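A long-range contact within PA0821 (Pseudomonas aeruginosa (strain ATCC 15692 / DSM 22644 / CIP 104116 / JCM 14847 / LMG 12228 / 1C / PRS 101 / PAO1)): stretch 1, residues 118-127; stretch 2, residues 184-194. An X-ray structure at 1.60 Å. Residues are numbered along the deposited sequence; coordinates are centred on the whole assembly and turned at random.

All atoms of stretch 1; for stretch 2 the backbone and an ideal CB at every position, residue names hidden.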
# COMPACT_ATOMS: atom_id res chain seq x y z
N LYS B 118 4.02 15.57 -21.75
CA LYS B 118 5.47 15.70 -21.76
C LYS B 118 6.09 14.34 -22.08
O LYS B 118 5.50 13.30 -21.80
CB LYS B 118 5.96 16.22 -20.41
CG LYS B 118 5.27 17.52 -19.99
CD LYS B 118 6.04 18.26 -18.91
CE LYS B 118 5.53 17.91 -17.52
NZ LYS B 118 5.85 16.51 -17.15
N SER B 119 7.27 14.36 -22.70
CA SER B 119 7.92 13.10 -23.04
C SER B 119 8.21 12.26 -21.80
O SER B 119 8.30 11.03 -21.90
CB SER B 119 9.21 13.37 -23.83
OG SER B 119 10.15 14.09 -23.04
N ARG B 120 8.33 12.91 -20.64
CA ARG B 120 8.57 12.24 -19.37
C ARG B 120 7.30 11.63 -18.78
O ARG B 120 7.39 10.78 -17.89
CB ARG B 120 9.18 13.26 -18.39
CG ARG B 120 9.77 12.69 -17.12
CD ARG B 120 10.26 13.84 -16.26
NE ARG B 120 10.95 13.38 -15.06
CZ ARG B 120 11.34 14.18 -14.08
NH1 ARG B 120 11.09 15.48 -14.17
NH2 ARG B 120 11.96 13.69 -13.02
N ASP B 121 6.13 12.06 -19.24
CA ASP B 121 4.87 11.60 -18.67
C ASP B 121 4.53 10.18 -19.11
O ASP B 121 4.64 9.84 -20.29
CB ASP B 121 3.71 12.50 -19.09
CG ASP B 121 3.73 13.86 -18.42
OD1 ASP B 121 4.37 14.00 -17.35
OD2 ASP B 121 3.09 14.78 -18.97
N ALA B 122 4.08 9.37 -18.15
CA ALA B 122 3.35 8.16 -18.50
C ALA B 122 2.08 8.52 -19.25
O ALA B 122 1.45 9.55 -18.98
CB ALA B 122 3.00 7.37 -17.24
N GLY B 123 1.73 7.69 -20.24
CA GLY B 123 0.52 7.90 -21.00
C GLY B 123 -0.27 6.61 -21.11
O GLY B 123 0.28 5.52 -21.00
N ALA B 124 -1.57 6.77 -21.35
CA ALA B 124 -2.47 5.62 -21.36
C ALA B 124 -2.51 4.90 -22.70
O ALA B 124 -2.95 3.75 -22.74
CB ALA B 124 -3.89 6.07 -20.97
N TRP B 125 -2.06 5.52 -23.78
CA TRP B 125 -1.91 4.87 -25.07
C TRP B 125 -0.45 4.48 -25.24
O TRP B 125 0.45 5.30 -25.01
CB TRP B 125 -2.31 5.80 -26.22
CG TRP B 125 -3.76 6.22 -26.26
CD1 TRP B 125 -4.30 7.33 -25.70
CD2 TRP B 125 -4.82 5.55 -26.95
NE1 TRP B 125 -5.65 7.39 -25.98
CE2 TRP B 125 -5.99 6.31 -26.75
CE3 TRP B 125 -4.90 4.39 -27.71
CZ2 TRP B 125 -7.23 5.94 -27.27
CZ3 TRP B 125 -6.13 4.02 -28.24
CH2 TRP B 125 -7.28 4.80 -28.02
N LEU B 126 -0.21 3.23 -25.63
CA LEU B 126 1.15 2.71 -25.74
C LEU B 126 1.22 1.70 -26.87
O LEU B 126 0.30 0.90 -27.05
CB LEU B 126 1.58 2.03 -24.43
CG LEU B 126 2.89 1.25 -24.47
CD1 LEU B 126 4.05 2.21 -24.36
CD2 LEU B 126 2.94 0.19 -23.37
N PHE B 127 2.32 1.73 -27.63
CA PHE B 127 2.65 0.64 -28.54
C PHE B 127 4.16 0.50 -28.49
O PHE B 127 4.87 1.40 -28.93
CB PHE B 127 2.15 0.93 -29.96
CG PHE B 127 2.24 -0.25 -30.90
CD1 PHE B 127 3.40 -0.47 -31.64
CD2 PHE B 127 1.16 -1.11 -31.07
CE1 PHE B 127 3.48 -1.54 -32.53
CE2 PHE B 127 1.25 -2.18 -31.98
CZ PHE B 127 2.39 -2.40 -32.68
N UNK B 184 -0.16 -0.41 -14.84
CA UNK B 184 0.33 0.97 -14.85
C UNK B 184 1.41 1.10 -15.90
O UNK B 184 2.42 0.40 -15.84
CB UNK B 184 0.86 1.38 -13.48
N UNK B 185 1.21 2.01 -16.85
CA UNK B 185 2.34 2.48 -17.65
C UNK B 185 3.13 3.45 -16.78
O UNK B 185 2.54 4.32 -16.13
CB UNK B 185 1.88 3.14 -18.95
N UNK B 186 4.45 3.30 -16.76
CA UNK B 186 5.30 4.20 -16.00
C UNK B 186 5.98 5.19 -16.94
O UNK B 186 5.97 5.04 -18.17
CB UNK B 186 6.34 3.41 -15.20
N UNK B 187 6.58 6.21 -16.34
CA UNK B 187 7.30 7.22 -17.10
C UNK B 187 8.35 6.55 -18.00
O UNK B 187 9.08 5.67 -17.53
CB UNK B 187 7.96 8.23 -16.16
N UNK B 188 8.43 6.92 -19.28
CA UNK B 188 9.40 6.26 -20.17
C UNK B 188 10.84 6.48 -19.76
O UNK B 188 11.70 5.66 -20.09
CB UNK B 188 9.21 6.76 -21.61
N UNK B 189 11.14 7.57 -19.05
CA UNK B 189 12.50 7.89 -18.68
C UNK B 189 12.77 7.83 -17.19
O UNK B 189 13.91 7.61 -16.78
CB UNK B 189 12.85 9.29 -19.20
N UNK B 190 11.74 8.03 -16.36
CA UNK B 190 11.93 8.17 -14.92
C UNK B 190 11.29 7.03 -14.13
O UNK B 190 10.99 7.20 -12.94
CB UNK B 190 11.36 9.51 -14.45
N UNK B 191 11.11 5.87 -14.77
CA UNK B 191 10.38 4.76 -14.17
C UNK B 191 10.99 4.29 -12.85
O UNK B 191 10.27 3.74 -12.00
CB UNK B 191 10.32 3.59 -15.15
N UNK B 192 12.30 4.46 -12.67
CA UNK B 192 12.90 4.05 -11.40
C UNK B 192 12.32 4.83 -10.23
O UNK B 192 12.23 4.31 -9.12
CB UNK B 192 14.42 4.23 -11.45
N UNK B 193 11.91 6.09 -10.47
CA UNK B 193 11.22 6.85 -9.44
C UNK B 193 9.84 6.29 -9.14
O UNK B 193 9.29 6.54 -8.07
CB UNK B 193 11.10 8.32 -9.86
N UNK B 194 9.26 5.55 -10.09
CA UNK B 194 7.85 5.27 -10.06
C UNK B 194 7.51 3.80 -9.86
O UNK B 194 6.34 3.50 -9.58
CB UNK B 194 7.21 5.77 -11.36

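Position 184 lies in a strand that begins earlier in the chain, and its CA-to-CB bond points away from stretch 1. Nothing of stretch 1 lies within 5.5 Å of the ideal CB, so stretch 1 sets no limit here. The residue is Tyr 184, and its ring does not touch stretch 1.

Position 185 points toward stretch 1. Its ideal CB is 3.5 Å from Gly 123 O, with the methyl of Ala 122 and CD2 of Leu 126 a little farther off. A carbonyl oxygen so near favors a side chain with a donor, and a short one would reach. Asn, Gln, Ser or Thr would suit; a small apolar residue could pack here but would leave the carbonyl without this partner. The residue is Asn 185. Its ND2 donates to Gly 123 O at 2.8 Å, nearly straight at 166°. Its OD1 lies 3.7 Å from Leu 126 CD2, and its backbone O is 3.3 Å from Ala 122 CB.

Position 186 points away again, as strand alternation predicts. Many residues would fit, beta-branched and other apolar ones among them. It is Leu 186. Its side chain stays clear of stretch 1, while its backbone C lies 3.7 Å from Ala 122 CB.

Position 187 is where the backbones come closest, with CA 4.3 Å from Ala 122 CA. The CB points sideways, and the ideal CB is a tight 3.1 Å from Arg 120 O. A large side chain is not needed to meet this carbonyl, and a small donor is the natural choice: Ser, perhaps Thr or Cys. The residue is Ser 187, with chi1 in t. Its OG donates to Arg 120 O at 2.6 Å, a short bond. The same OG accepts from the backbone N of position 190 at 3.0 Å, so one hydroxyl ties the turn of stretch 1 to the loop of stretch 2.

Position 188 has phi -63° and psi -25°, which proline tolerates well. The CB points sideways, with the ideal CB 4.4 Å from Ser 119 O. Pro, Ala or Ser would be reasonable. It is Pro 188. Its CD lies 3.5 Å from Asp 121 O and its CG 3.7 Å from Ser 119 O, so the ring packs along the backbone of the turn.

Position 189 points toward stretch 1, with its ideal CB 5.0 Å from Arg 120 CG. Small or medium polar residues suit the side of that aliphatic chain. In Thr 189, OG1 lies 3.6 Å from Arg 120 CG.

Position 190 also points toward stretch 1, with its ideal CB 3.9 Å from Arg 120 NE. An acceptor is wanted: Ser, Thr, Asn or Asp. The residue is Ser 190. Arg 120 NE donates to its OG at 3.0 Å and 163°, near the guanidinium plane.

Positions 191 and 192 are out of reach and unconstrained by stretch 1. They are Trp 191 and Asp 192.

Position 193 points toward stretch 1, and a polar residue could approach the arginine. In Asn 193, ND2 comes within 4.2 Å of Arg 120 NH2.

Position 194 points toward stretch 1 without touching it. It is Asp 194.

Stretch 2 (184-194) YNLSPTSWDND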
# COMPACT_ATOMS: atom_id res chain seq x y z
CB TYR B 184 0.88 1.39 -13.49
CG TYR B 184 -0.20 1.72 -12.51
CD1 TYR B 184 -0.83 2.95 -12.54
CD2 TYR B 184 -0.63 0.78 -11.59
CE1 TYR B 184 -1.85 3.24 -11.65
CE2 TYR B 184 -1.63 1.07 -10.69
CZ TYR B 184 -2.25 2.29 -10.73
OH TYR B 184 -3.26 2.59 -9.85
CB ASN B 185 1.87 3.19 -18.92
CG ASN B 185 1.41 2.22 -19.98
OD1 ASN B 185 1.77 1.04 -19.96
ND2 ASN B 185 0.62 2.72 -20.92
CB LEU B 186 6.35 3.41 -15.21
CG LEU B 186 5.80 2.31 -14.31
CD1 LEU B 186 6.95 1.68 -13.51
CD2 LEU B 186 4.72 2.84 -13.37
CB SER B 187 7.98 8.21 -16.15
OG SER B 187 8.93 8.98 -16.86
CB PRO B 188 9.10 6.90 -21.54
CG PRO B 188 7.70 7.39 -21.43
CD PRO B 188 7.52 7.82 -20.01
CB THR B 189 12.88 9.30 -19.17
OG1 THR B 189 11.92 10.25 -18.69
CG2 THR B 189 12.91 9.33 -20.68
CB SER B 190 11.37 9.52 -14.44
OG SER B 190 12.02 10.60 -15.07
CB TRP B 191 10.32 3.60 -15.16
CG TRP B 191 11.64 3.42 -15.85
CD1 TRP B 191 12.04 4.00 -17.02
CD2 TRP B 191 12.75 2.64 -15.38
NE1 TRP B 191 13.33 3.62 -17.31
CE2 TRP B 191 13.78 2.79 -16.33
CE3 TRP B 191 12.96 1.84 -14.26
CZ2 TRP B 191 15.01 2.15 -16.19
CZ3 TRP B 191 14.18 1.21 -14.12
CH2 TRP B 191 15.20 1.37 -15.08
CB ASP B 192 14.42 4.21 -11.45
CG ASP B 192 15.11 3.55 -10.28
OD1 ASP B 192 15.02 2.30 -10.16
OD2 ASP B 192 15.74 4.26 -9.47
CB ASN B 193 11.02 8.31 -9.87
CG ASN B 193 12.32 9.06 -10.03
OD1 ASN B 193 13.36 8.66 -9.51
ND2 ASN B 193 12.26 10.18 -10.75
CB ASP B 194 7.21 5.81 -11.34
CG ASP B 194 7.39 7.31 -11.46
OD1 ASP B 194 6.88 8.04 -10.57
OD2 ASP B 194 8.08 7.78 -12.38
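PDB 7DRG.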